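PDB 2CSU: 457aa long hypothetical protein from Pyrococcus horikoshii, which is of unknown function but joins a Rossmann-type CoA-binding domain to two further domains of the CoA-ligase superfamily. Local coordinates for residues 392-397 with 421-426; 153-158 with 204-209; 10-15 with 63-68; 95-100 with 126-131; 57-62 with 81-86. One frame throughout, in Å; residues are numbered along the deposited sequence.

Interaction 1 of 5, residues 392-397 with 421-426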
# COMPACT_ATOMS: atom_id res chain seq x y z
N GLY A 392 0.79 -3.91 -24.70
CA GLY A 392 0.84 -5.28 -25.17
C GLY A 392 -0.20 -6.18 -24.51
O GLY A 392 -0.73 -7.09 -25.15
N ILE A 393 -0.50 -5.94 -23.24
CA ILE A 393 -1.49 -6.75 -22.52
C ILE A 393 -2.87 -6.44 -23.10
O ILE A 393 -3.66 -7.33 -23.45
CB ILE A 393 -1.57 -6.38 -21.01
CG1 ILE A 393 -0.25 -6.69 -20.30
CG2 ILE A 393 -2.75 -7.11 -20.36
CD1 ILE A 393 0.11 -8.11 -20.32
N ILE A 394 -3.15 -5.15 -23.14
CA ILE A 394 -4.40 -4.60 -23.62
C ILE A 394 -4.70 -5.07 -25.04
O ILE A 394 -5.78 -5.58 -25.33
CB ILE A 394 -4.34 -3.06 -23.56
CG1 ILE A 394 -4.30 -2.63 -22.09
CG2 ILE A 394 -5.51 -2.46 -24.33
CD1 ILE A 394 -4.24 -1.14 -21.87
N ARG A 395 -3.73 -4.91 -25.93
CA ARG A 395 -3.90 -5.31 -27.31
C ARG A 395 -4.26 -6.79 -27.43
O ARG A 395 -5.11 -7.18 -28.24
CB ARG A 395 -2.60 -5.01 -28.08
CG ARG A 395 -2.66 -5.26 -29.56
CD ARG A 395 -1.27 -5.17 -30.15
NE ARG A 395 -1.19 -5.85 -31.43
CZ ARG A 395 -0.04 -6.23 -31.99
NH1 ARG A 395 1.11 -5.99 -31.37
NH2 ARG A 395 -0.05 -6.86 -33.16
N ALA A 396 -3.64 -7.64 -26.60
CA ALA A 396 -3.93 -9.07 -26.63
C ALA A 396 -5.35 -9.39 -26.16
O ALA A 396 -6.08 -10.11 -26.84
CB ALA A 396 -2.91 -9.83 -25.78
N VAL A 397 -5.74 -8.87 -25.00
CA VAL A 397 -7.09 -9.12 -24.47
C VAL A 397 -8.13 -8.70 -25.51
O VAL A 397 -9.11 -9.42 -25.77
CB VAL A 397 -7.35 -8.32 -23.17
CG1 VAL A 397 -8.81 -8.50 -22.73
CG2 VAL A 397 -6.40 -8.78 -22.05
N GLU A 421 -2.65 3.45 -15.01
CA GLU A 421 -3.72 4.31 -15.47
C GLU A 421 -4.29 3.78 -16.78
O GLU A 421 -5.51 3.69 -16.95
CB GLU A 421 -3.21 5.76 -15.65
CG GLU A 421 -3.12 6.54 -14.33
CD GLU A 421 -2.46 7.91 -14.45
OE1 GLU A 421 -2.30 8.59 -13.41
OE2 GLU A 421 -2.10 8.32 -15.58
N LEU A 422 -3.40 3.39 -17.69
CA LEU A 422 -3.81 2.87 -18.99
C LEU A 422 -4.53 1.53 -18.89
O LEU A 422 -5.48 1.27 -19.63
CB LEU A 422 -2.59 2.73 -19.90
CG LEU A 422 -2.83 2.19 -21.32
CD1 LEU A 422 -3.79 3.10 -22.09
CD2 LEU A 422 -1.49 2.11 -22.04
N LEU A 423 -4.07 0.66 -17.99
CA LEU A 423 -4.72 -0.64 -17.80
C LEU A 423 -6.10 -0.40 -17.17
O LEU A 423 -7.11 -0.91 -17.64
CB LEU A 423 -3.88 -1.55 -16.90
CG LEU A 423 -2.53 -1.98 -17.48
CD1 LEU A 423 -1.59 -2.40 -16.37
CD2 LEU A 423 -2.75 -3.11 -18.47
N GLU A 424 -6.11 0.37 -16.09
CA GLU A 424 -7.41 0.63 -15.48
C GLU A 424 -8.39 1.28 -16.46
O GLU A 424 -9.60 1.11 -16.39
CB GLU A 424 -7.20 1.55 -14.27
CG GLU A 424 -6.27 0.92 -13.23
CD GLU A 424 -7.08 0.02 -12.32
OE1 GLU A 424 -8.29 0.11 -12.32
OE2 GLU A 424 -6.47 -0.78 -11.60
N LYS A 425 -7.82 2.09 -17.38
CA LYS A 425 -8.66 2.78 -18.35
C LYS A 425 -9.30 1.80 -19.34
O LYS A 425 -10.17 2.14 -20.13
CB LYS A 425 -7.80 3.79 -19.11
CG LYS A 425 -8.50 4.36 -20.34
CD LYS A 425 -7.51 4.89 -21.38
CE LYS A 425 -7.50 6.42 -21.46
NZ LYS A 425 -7.06 6.84 -22.79
N ASN A 426 -8.80 0.55 -19.31
CA ASN A 426 -9.33 -0.46 -20.22
C ASN A 426 -10.04 -1.59 -19.46
O ASN A 426 -10.24 -2.69 -19.96
CB ASN A 426 -8.18 -1.03 -21.05
CG ASN A 426 -7.86 -0.09 -22.18
OD1 ASN A 426 -8.28 -0.28 -23.32
ND2 ASN A 426 -7.07 0.95 -21.85

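Interaction 2 of 5, residues 153-158 with 204-209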
# COMPACT_ATOMS: atom_id res chain seq x y z
N ALA A 153 -19.47 -0.15 -5.06
CA ALA A 153 -20.32 0.59 -4.14
C ALA A 153 -19.77 0.29 -2.75
O ALA A 153 -19.68 -0.87 -2.35
CB ALA A 153 -21.76 0.12 -4.27
N PHE A 154 -19.41 1.33 -2.01
CA PHE A 154 -18.84 1.12 -0.69
C PHE A 154 -19.73 1.63 0.44
O PHE A 154 -20.10 2.80 0.46
CB PHE A 154 -17.45 1.79 -0.64
CG PHE A 154 -16.78 1.76 0.72
CD1 PHE A 154 -16.78 0.60 1.50
CD2 PHE A 154 -16.10 2.88 1.18
CE1 PHE A 154 -16.10 0.56 2.72
CE2 PHE A 154 -15.41 2.85 2.40
CZ PHE A 154 -15.41 1.68 3.17
N ILE A 155 -20.09 0.73 1.35
CA ILE A 155 -20.92 1.06 2.50
C ILE A 155 -20.09 0.92 3.77
O ILE A 155 -19.62 -0.17 4.11
CB ILE A 155 -22.14 0.13 2.63
CG1 ILE A 155 -23.00 0.19 1.37
CG2 ILE A 155 -22.99 0.55 3.84
CD1 ILE A 155 -24.20 -0.77 1.39
N SER A 156 -19.91 2.01 4.49
CA SER A 156 -19.12 1.94 5.70
C SER A 156 -19.86 2.37 6.95
O SER A 156 -20.51 3.42 6.98
CB SER A 156 -17.85 2.76 5.55
OG SER A 156 -17.16 2.78 6.78
N GLN A 157 -19.76 1.55 7.98
CA GLN A 157 -20.40 1.83 9.25
C GLN A 157 -19.49 2.75 10.07
O GLN A 157 -19.85 3.17 11.15
CB GLN A 157 -20.69 0.52 9.97
CG GLN A 157 -21.72 0.60 11.09
CD GLN A 157 -22.27 -0.77 11.48
OE1 GLN A 157 -21.62 -1.80 11.26
NE2 GLN A 157 -23.46 -0.79 12.08
N SER A 158 -18.32 3.06 9.55
CA SER A 158 -17.38 3.95 10.20
C SER A 158 -17.09 5.12 9.26
O SER A 158 -16.52 4.94 8.18
CB SER A 158 -16.07 3.23 10.52
OG SER A 158 -15.09 4.17 10.94
N LYS A 204 -20.88 -2.73 -9.86
CA LYS A 204 -20.53 -4.10 -10.21
C LYS A 204 -20.29 -4.96 -8.97
O LYS A 204 -20.40 -6.18 -8.99
CB LYS A 204 -19.26 -4.05 -11.07
CG LYS A 204 -19.57 -3.87 -12.56
CD LYS A 204 -18.36 -3.36 -13.35
CE LYS A 204 -18.77 -2.57 -14.60
NZ LYS A 204 -17.87 -2.88 -15.70
N ALA A 205 -19.90 -4.28 -7.88
CA ALA A 205 -19.66 -5.00 -6.63
C ALA A 205 -19.96 -4.12 -5.41
O ALA A 205 -20.04 -2.90 -5.48
CB ALA A 205 -18.19 -5.43 -6.61
N ILE A 206 -20.18 -4.80 -4.27
CA ILE A 206 -20.45 -4.07 -3.03
C ILE A 206 -19.40 -4.38 -1.96
O ILE A 206 -19.11 -5.53 -1.65
CB ILE A 206 -21.84 -4.48 -2.53
CG1 ILE A 206 -22.88 -4.32 -3.64
CG2 ILE A 206 -22.26 -3.56 -1.36
CD1 ILE A 206 -24.19 -5.04 -3.32
N ALA A 207 -18.79 -3.33 -1.42
CA ALA A 207 -17.77 -3.49 -0.40
C ALA A 207 -18.41 -3.02 0.89
O ALA A 207 -19.11 -2.00 0.89
CB ALA A 207 -16.54 -2.64 -0.73
N LEU A 208 -18.21 -3.76 1.98
CA LEU A 208 -18.81 -3.38 3.25
C LEU A 208 -17.82 -3.31 4.39
O LEU A 208 -16.96 -4.17 4.51
CB LEU A 208 -19.91 -4.38 3.65
CG LEU A 208 -21.16 -4.65 2.80
CD1 LEU A 208 -21.99 -5.75 3.48
CD2 LEU A 208 -22.00 -3.39 2.66
N TYR A 209 -17.93 -2.26 5.21
CA TYR A 209 -17.10 -2.18 6.41
C TYR A 209 -18.14 -2.30 7.51
O TYR A 209 -18.86 -1.34 7.81
CB TYR A 209 -16.38 -0.85 6.58
CG TYR A 209 -15.69 -0.80 7.95
CD1 TYR A 209 -14.55 -1.56 8.19
CD2 TYR A 209 -16.23 -0.06 9.00
CE1 TYR A 209 -13.95 -1.59 9.45
CE2 TYR A 209 -15.63 -0.08 10.28
CZ TYR A 209 -14.49 -0.85 10.49
OH TYR A 209 -13.88 -0.90 11.72

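Interaction 3 of 5, residues 10-15 with 63-68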
# COMPACT_ATOMS: atom_id res chain seq x y z
N GLY A 10 -33.95 17.23 -6.74
CA GLY A 10 -33.95 18.45 -5.97
C GLY A 10 -33.37 18.19 -4.60
O GLY A 10 -33.90 17.37 -3.84
N ILE A 11 -32.27 18.87 -4.28
CA ILE A 11 -31.62 18.69 -2.99
C ILE A 11 -31.70 19.91 -2.10
O ILE A 11 -31.43 21.02 -2.53
CB ILE A 11 -30.11 18.37 -3.15
CG1 ILE A 11 -29.91 17.19 -4.10
CG2 ILE A 11 -29.51 18.08 -1.79
CD1 ILE A 11 -28.45 16.86 -4.35
N ALA A 12 -32.07 19.69 -0.85
CA ALA A 12 -32.14 20.76 0.13
C ALA A 12 -31.01 20.52 1.12
O ALA A 12 -30.91 19.44 1.72
CB ALA A 12 -33.49 20.75 0.86
N VAL A 13 -30.12 21.49 1.25
CA VAL A 13 -29.05 21.33 2.23
C VAL A 13 -29.41 22.24 3.38
O VAL A 13 -29.27 23.46 3.29
CB VAL A 13 -27.68 21.71 1.66
CG1 VAL A 13 -26.61 21.44 2.72
CG2 VAL A 13 -27.39 20.88 0.41
N ILE A 14 -29.93 21.65 4.44
CA ILE A 14 -30.36 22.42 5.59
C ILE A 14 -29.20 22.61 6.54
O ILE A 14 -28.75 21.68 7.19
CB ILE A 14 -31.57 21.71 6.26
CG1 ILE A 14 -32.60 21.39 5.17
CG2 ILE A 14 -32.18 22.60 7.35
CD1 ILE A 14 -33.87 20.70 5.64
N GLY A 15 -28.69 23.84 6.59
CA GLY A 15 -27.55 24.12 7.43
C GLY A 15 -26.41 24.57 6.54
O GLY A 15 -25.28 24.74 7.00
N ASP A 63 -39.46 24.77 -6.05
CA ASP A 63 -39.36 23.50 -6.76
C ASP A 63 -39.57 22.30 -5.82
O ASP A 63 -39.72 22.44 -4.62
CB ASP A 63 -37.96 23.45 -7.39
CG ASP A 63 -37.75 22.16 -8.16
OD1 ASP A 63 -38.56 21.88 -9.04
OD2 ASP A 63 -36.73 21.51 -7.94
N GLU A 64 -39.63 21.09 -6.42
CA GLU A 64 -39.82 19.90 -5.59
C GLU A 64 -38.50 19.40 -5.01
O GLU A 64 -37.47 19.40 -5.66
CB GLU A 64 -40.47 18.82 -6.45
CG GLU A 64 -41.81 18.34 -5.88
CD GLU A 64 -42.92 19.21 -6.42
OE1 GLU A 64 -43.23 19.10 -7.60
OE2 GLU A 64 -43.46 20.01 -5.66
N ILE A 65 -38.55 19.00 -3.73
CA ILE A 65 -37.38 18.43 -3.09
C ILE A 65 -37.62 16.95 -2.75
O ILE A 65 -38.60 16.57 -2.14
CB ILE A 65 -37.11 19.21 -1.80
CG1 ILE A 65 -36.91 20.70 -2.10
CG2 ILE A 65 -35.84 18.68 -1.10
CD1 ILE A 65 -35.68 20.96 -2.98
N ASP A 66 -36.69 16.09 -3.23
CA ASP A 66 -36.80 14.67 -2.89
C ASP A 66 -35.64 14.19 -2.01
O ASP A 66 -35.60 13.07 -1.54
CB ASP A 66 -36.91 13.82 -4.17
CG ASP A 66 -35.70 14.05 -5.07
OD1 ASP A 66 -35.10 15.12 -4.97
OD2 ASP A 66 -35.41 13.17 -5.88
N LEU A 67 -34.66 15.10 -1.81
CA LEU A 67 -33.56 14.77 -0.91
C LEU A 67 -33.10 16.00 -0.12
O LEU A 67 -32.90 17.08 -0.67
CB LEU A 67 -32.39 14.25 -1.75
CG LEU A 67 -31.11 14.07 -0.93
CD1 LEU A 67 -31.27 13.01 0.16
CD2 LEU A 67 -29.92 13.64 -1.77
N ALA A 68 -32.89 15.78 1.17
CA ALA A 68 -32.41 16.85 2.03
C ALA A 68 -31.28 16.35 2.90
O ALA A 68 -31.28 15.20 3.34
CB ALA A 68 -33.55 17.37 2.92

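Interaction 4 of 5, residues 95-100 with 126-131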
# COMPACT_ATOMS: atom_id res chain seq x y z
N ILE A 95 -26.47 14.41 8.89
CA ILE A 95 -25.05 14.41 9.16
C ILE A 95 -24.81 14.61 10.64
O ILE A 95 -23.93 14.00 11.24
CB ILE A 95 -24.34 15.54 8.38
CG1 ILE A 95 -24.30 15.18 6.89
CG2 ILE A 95 -22.95 15.78 8.93
CD1 ILE A 95 -23.50 13.93 6.58
N THR A 96 -25.63 15.46 11.24
CA THR A 96 -25.52 15.79 12.66
C THR A 96 -25.45 14.61 13.63
O THR A 96 -26.17 13.62 13.52
CB THR A 96 -26.68 16.69 13.06
OG1 THR A 96 -26.75 17.76 12.12
CG2 THR A 96 -26.47 17.25 14.48
N ALA A 97 -24.56 14.76 14.61
CA ALA A 97 -24.36 13.80 15.68
C ALA A 97 -25.05 14.25 16.97
O ALA A 97 -25.71 15.27 17.03
CB ALA A 97 -22.86 13.65 15.92
N GLY A 98 -24.91 13.41 18.01
CA GLY A 98 -25.50 13.75 19.30
C GLY A 98 -26.73 12.88 19.59
O GLY A 98 -27.57 13.20 20.42
N PHE A 99 -26.83 11.76 18.85
CA PHE A 99 -27.97 10.88 19.02
C PHE A 99 -27.60 9.53 19.68
O PHE A 99 -27.03 9.48 20.76
CB PHE A 99 -28.64 10.68 17.65
CG PHE A 99 -29.23 11.98 17.18
CD1 PHE A 99 -30.46 12.40 17.67
CD2 PHE A 99 -28.54 12.77 16.27
CE1 PHE A 99 -30.99 13.61 17.25
CE2 PHE A 99 -29.08 13.98 15.86
CZ PHE A 99 -30.31 14.41 16.35
N GLY A 100 -27.98 8.43 19.01
CA GLY A 100 -27.90 7.12 19.66
C GLY A 100 -26.47 6.68 20.00
O GLY A 100 -26.24 5.66 20.63
N GLY A 126 -28.36 7.67 8.60
CA GLY A 126 -27.73 8.27 9.78
C GLY A 126 -28.59 8.02 11.02
O GLY A 126 -29.27 7.01 11.15
N PRO A 127 -28.51 8.96 11.98
CA PRO A 127 -27.68 10.16 11.87
C PRO A 127 -26.21 9.86 12.16
O PRO A 127 -25.73 8.74 12.06
CB PRO A 127 -28.21 11.18 12.86
CG PRO A 127 -28.96 10.42 13.95
CD PRO A 127 -29.27 9.03 13.22
N ASN A 128 -25.47 10.94 12.50
CA ASN A 128 -24.04 10.79 12.72
C ASN A 128 -23.36 10.04 11.56
O ASN A 128 -22.74 9.00 11.73
CB ASN A 128 -23.82 10.03 14.03
CG ASN A 128 -22.40 10.25 14.49
OD1 ASN A 128 -21.74 11.23 14.16
ND2 ASN A 128 -21.91 9.29 15.30
N CYS A 129 -23.55 10.59 10.35
CA CYS A 129 -22.94 9.98 9.17
C CYS A 129 -22.11 11.02 8.40
O CYS A 129 -22.21 12.22 8.62
CB CYS A 129 -24.06 9.46 8.28
SG CYS A 129 -25.08 10.79 7.61
N VAL A 130 -21.24 10.51 7.51
CA VAL A 130 -20.46 11.42 6.69
C VAL A 130 -21.20 11.80 5.40
O VAL A 130 -20.85 12.74 4.70
CB VAL A 130 -19.13 10.76 6.35
CG1 VAL A 130 -18.38 11.60 5.32
CG2 VAL A 130 -18.28 10.64 7.61
N GLY A 131 -22.23 10.99 5.08
CA GLY A 131 -23.03 11.28 3.90
C GLY A 131 -22.95 10.16 2.86
O GLY A 131 -22.52 9.05 3.14

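Interaction 5 of 5, residues 57-62 with 81-86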
# COMPACT_ATOMS: atom_id res chain seq x y z
N SER A 57 -36.39 28.35 5.16
CA SER A 57 -36.88 27.01 5.47
C SER A 57 -37.07 26.18 4.19
O SER A 57 -37.28 26.70 3.10
CB SER A 57 -38.22 27.15 6.20
OG SER A 57 -38.89 25.89 6.19
N VAL A 58 -36.94 24.85 4.35
CA VAL A 58 -37.09 23.98 3.20
C VAL A 58 -38.50 24.05 2.61
O VAL A 58 -38.80 23.53 1.54
CB VAL A 58 -36.79 22.55 3.65
CG1 VAL A 58 -37.78 22.13 4.74
CG2 VAL A 58 -36.92 21.60 2.47
N LYS A 59 -39.41 24.69 3.38
CA LYS A 59 -40.79 24.79 2.92
C LYS A 59 -40.95 25.87 1.84
O LYS A 59 -41.88 25.86 1.05
CB LYS A 59 -41.66 25.14 4.13
CG LYS A 59 -41.95 23.93 5.01
CD LYS A 59 -42.20 24.32 6.47
CE LYS A 59 -43.58 24.97 6.67
NZ LYS A 59 -43.91 24.97 8.10
N ASP A 60 -40.01 26.84 1.85
CA ASP A 60 -40.16 27.98 0.95
C ASP A 60 -39.63 27.70 -0.46
O ASP A 60 -39.82 28.48 -1.38
CB ASP A 60 -39.40 29.16 1.56
CG ASP A 60 -39.88 29.40 2.98
OD1 ASP A 60 -41.09 29.45 3.18
OD2 ASP A 60 -39.04 29.54 3.87
N ILE A 61 -38.92 26.57 -0.60
CA ILE A 61 -38.41 26.21 -1.93
C ILE A 61 -39.55 25.91 -2.92
O ILE A 61 -40.32 24.97 -2.76
CB ILE A 61 -37.50 24.99 -1.78
CG1 ILE A 61 -36.31 25.31 -0.87
CG2 ILE A 61 -36.92 24.60 -3.16
CD1 ILE A 61 -35.36 24.12 -0.72
N PRO A 62 -39.64 26.76 -3.97
CA PRO A 62 -40.67 26.62 -5.00
C PRO A 62 -40.67 25.25 -5.69
O PRO A 62 -41.70 24.65 -5.95
CB PRO A 62 -40.44 27.74 -6.02
CG PRO A 62 -39.54 28.78 -5.37
CD PRO A 62 -38.80 27.91 -4.26
N LEU A 81 -36.54 17.96 10.45
CA LEU A 81 -37.03 16.72 9.88
C LEU A 81 -38.52 16.83 9.58
O LEU A 81 -38.97 16.41 8.52
CB LEU A 81 -36.79 15.56 10.84
CG LEU A 81 -37.26 14.19 10.34
CD1 LEU A 81 -36.38 13.74 9.19
CD2 LEU A 81 -37.18 13.17 11.48
N ILE A 82 -39.28 17.38 10.52
CA ILE A 82 -40.72 17.55 10.34
C ILE A 82 -40.99 18.48 9.15
O ILE A 82 -41.89 18.23 8.34
CB ILE A 82 -41.39 18.12 11.63
CG1 ILE A 82 -41.26 17.09 12.76
CG2 ILE A 82 -42.88 18.46 11.38
CD1 ILE A 82 -41.88 17.50 14.08
N GLN A 83 -40.21 19.56 9.04
CA GLN A 83 -40.39 20.46 7.90
C GLN A 83 -40.20 19.65 6.61
O GLN A 83 -41.02 19.73 5.69
CB GLN A 83 -39.40 21.62 7.98
CG GLN A 83 -39.85 22.77 8.92
CD GLN A 83 -38.80 23.87 9.05
OE1 GLN A 83 -38.29 24.37 8.05
NE2 GLN A 83 -38.49 24.24 10.28
N CYS A 84 -39.13 18.86 6.53
CA CYS A 84 -38.90 18.06 5.33
C CYS A 84 -40.14 17.21 5.09
O CYS A 84 -40.59 17.04 3.95
CB CYS A 84 -37.68 17.17 5.51
SG CYS A 84 -36.10 18.04 5.53
N GLY A 85 -40.71 16.69 6.18
CA GLY A 85 -41.90 15.87 6.07
C GLY A 85 -43.06 16.57 5.39
O GLY A 85 -43.67 16.03 4.46
N GLU A 86 -43.38 17.78 5.84
CA GLU A 86 -44.48 18.54 5.26
C GLU A 86 -44.17 18.91 3.81
O GLU A 86 -45.07 18.96 2.95
CB GLU A 86 -44.72 19.80 6.09
CG GLU A 86 -44.70 19.55 7.60
CD GLU A 86 -44.86 20.83 8.42
OE1 GLU A 86 -44.26 21.87 8.05
OE2 GLU A 86 -45.58 20.80 9.45
O HOH W 1 -35.80 23.78 6.65

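Interaction 1 of 5, residues 392-397 with 421-426
Ile394 is the knob of this helix-helix contact, and Leu422, Leu423 and Asn426 line the hollow that takes it. Its CG1 lies anti to the carbonyl carbon and the chain runs on extended (chi2 -180°). This carries CD1 to the backbone of Leu422. The methyl tip CD1 settles 3.5 Å from Leu422 O. One wall of the hollow is Leu422, whose CG lies 3.7 Å from Ile394 CD1. An adjoining wall is the amide of Asn426, with ND2 also 3.5 Å from Ile394 CD1. The second branch of the isoleucine, CG2, rests against Asn426 OD1 at 3.7 Å. The two side chains cross at about a right angle, and both ends of the amide touch the isoleucine.

The amide is held by a carbonyl four residues back. Asn426 ND2 donates to Leu422 O at 2.7 Å, almost in line with the carbonyl. The bond fixes the rotation of the amide and satisfies the carbonyl beneath the methyl.

Leu423 supplies a smaller bump. Its CD2 lies 4.0 Å from Ile394 CG1, and it also approaches Ile393 CB at 4.3 Å. This methyl therefore fits the notch between two successive isoleucines. The isoleucine packs on polar atoms of Leu422 and Asn426 as well as on the leucine side chains, over a modest area.

Both helices belong to the alternating strand-helix run of the ligase-CoA domain. Leu423 continues inward onto Ala408 and Phe410 of strand 406-411, and both Leu423 and Ile393 meet Ile428. Helix 353-365 packs along helix 388-400 through Tyr356, Tyr357, Ala360 and Leu364.

Interaction 2 of 5, residues 153-158 with 204-209
Two neighbouring parallel strands of the flavodoxin-like domain meet here, with Ala153, Phe154, Ile155 and Ser156 paired to Ile206, Ala207, Leu208 and Tyr209. Their short axes diverge by only 17°. The hydrogen bonds alternate from strand to strand in the parallel pattern. Ala153 N donates to Ala205 O at 2.8 Å, and Ala207 N to Ala153 O. Ile155 N then donates to Ala207 O, and Tyr209 N to Ile155 O. Gln157 N extends the ladder beyond strand 152-156 by reaching Tyr209 O at 3.0 Å.

On one face Ile155 and Leu208 lie side by side, with Leu208 CD2 3.5 Å from Ile155 CB. Phe190 of helix 190-197 covers both. On the other face Phe154 CD1 touches Ala207 CB at 3.9 Å, and its CE1 meets Tyr209 CB at 4.1 Å. Tyr209 CG lies anti to its backbone N (chi1 173°), which carries the ring past the end of strand 152-156. There its CE2 packs obliquely on Ser158 CB at 3.3 Å.

Ser156 OG donates to Ser158 O at 2.7 Å, across the following loop. Gln157 OE1 takes the backbone N atoms of Glu211 and Gly212. Gly304 of the second subunit packs on Ser158 and Tyr209. Ser158 is an N-cap, its OG accepting from Leu161 N. This strand, tight loop and capped helix at the C-terminal ends of parallel strands form an arrangement typical of flavodoxin-like alpha/beta folds.

Interaction 3 of 5, residues 10-15 with 63-68
Asp66 grips the start of strand 10-14 through Gly10. Its CG stands between the backbone N and the carbonyl carbon (chi1 58°), which turns the carboxylate back toward the strand. OD1 accepts from Gly10 N at 3.0 Å on its syn side, somewhat out of the carboxylate plane, and OD2 takes Lys9 N. Gly10 O is held twice, by Asp66 N and by Leu67 N, each at 3.1 Å. Regular parallel pairing then follows, with Ala12 N donating to Leu67 O at 2.7 Å. Gly10 has no side chain, and its CA comes 3.7 Å from Glu64 O.

Ile65 is bent at both torsions (chi1 -58°, chi2 -63°). Its CD1 folds back over the carbonyl group of Gly10, while CG2 meets Ala12 CB at 3.7 Å. Ala12 CB also faces Ala68 CB at 4.0 Å. On the other face Ile11 CG1 approaches Leu67 CD2 at 4.2 Å.

Strand 67-70 is the middle strand of the five-stranded parallel sheet in the CoA-binding domain, and strand 10-14 is its neighbour. Strand 38-42 borders strand 10-14 on its other edge. Helix 74-87 covers Ala68 and Ile14 through Cys84, whereas Leu31 of helix 23-31 packs on Ile11.

Interaction 4 of 5, residues 95-100 with 126-131
Ile95 meets Cys129 at one end of this loop-loop contact, and Phe99 meets Pro127 at the other. Ile95 reaches out with CD1, which presses on Cys129 O at 3.0 Å, a tight approach. The same methyl lies 3.7 Å from Cys129 SG. That sulfur stands between its backbone N and carbonyl carbon (chi1 66°), which turns it toward the isoleucine. At the other end Pro127 CG meets Phe99 CD2 at 3.3 Å, the two side chains crossing at about a right angle. Between them runs one hydrogen bond, Asn128 N to Thr96 O at 3.0 Å. Its donor sits well above the carbonyl plane. Thr96 O also touches Pro127 CB at 3.2 Å and lies in plane at the edge of the Phe99 ring. Beyond it, Ala97 CB packs on Asn128 OD1 at 3.2 Å.

Both loops leave the C-terminal ends of adjacent parallel strands, 91-94 and 123-125, in the Rossmann-type sheet of the CoA-binding domain. In nucleotide-binding relatives of this fold, that end of the sheet carries the ligand.

The peptide before Pro127 is cis, and Asn128 has left-handed backbone angles, so the second loop turns sharply. Gly98 and Gly126 adopt backbone angles that suit glycine. Further out, Thr96 OG1 bonds to Val72 O. Phe99 is packed between helices 74-87 and 104-120, touching Val77 and Leu113. Ser181 OG accepts from Val130 N, and Asn184 touches Phe99 and Asn128.

Interaction 5 of 5, residues 57-62 with 81-86
Ser57 and Val58 pack closely on Gln83, while Lys59 and Glu86 meet at the exposed margin. On the tight side Ser57 OG donates to Gln83 OE1. The modelled 2.5 Å is very short and doubtful. A water joins the same pair of segments, accepting from Val58 N at 2.8 Å and donating to Gln83 OE1 at 2.9 Å. The amide oxygen thus has two donors. At the other end of the amide, Gln83 NE2 bonds to Asp79 OD2, which fixes its rotation. Val58 and Gln83 run past each other in opposite directions, with Val58 CG1 3.7 Å from Gln83 CB and turned toward the helix (chi1 61°). Val58 continues inward onto Ala12 and Ile14.

The outer side is looser. The Lys59 chain crosses that of Gln83 at about a right angle, Lys59 CD 3.7 Å from Gln83 CG, and bends at chi3 (74°) to bring NZ to the acid. Lys59 NZ and Glu86 OE1 form a salt bridge of 3.1 Å between exposed residues.

Ser57 to Asp60 make a type I beta turn, closed by Asp60 N on Ser57 O. The turn rests on helix 74-87, the connection between parallel strands 67-70 and 91-94. Such a beta-alpha-beta unit is characteristic of Rossmann-type domains.

How the interactions relate
From the N terminus, interaction 3 opens at strand 10-14. Interaction 5 opens at 57-62 before interaction 3 closes at 63-68, and itself closes at 81-86. These two loops therefore cross. They also touch, so strand, turn and helix 74-87 share one core. Interaction 4 follows in series, joining the loops after two later strands of the same sheet. Interaction 2 then pairs strands of the flavodoxin-like domain, its centre about 18 Å from that of interaction 4. Interaction 1 closes last, between helices of the ligase-CoA domain, about 27 Å from interaction 2 between centres. None of the five is nested.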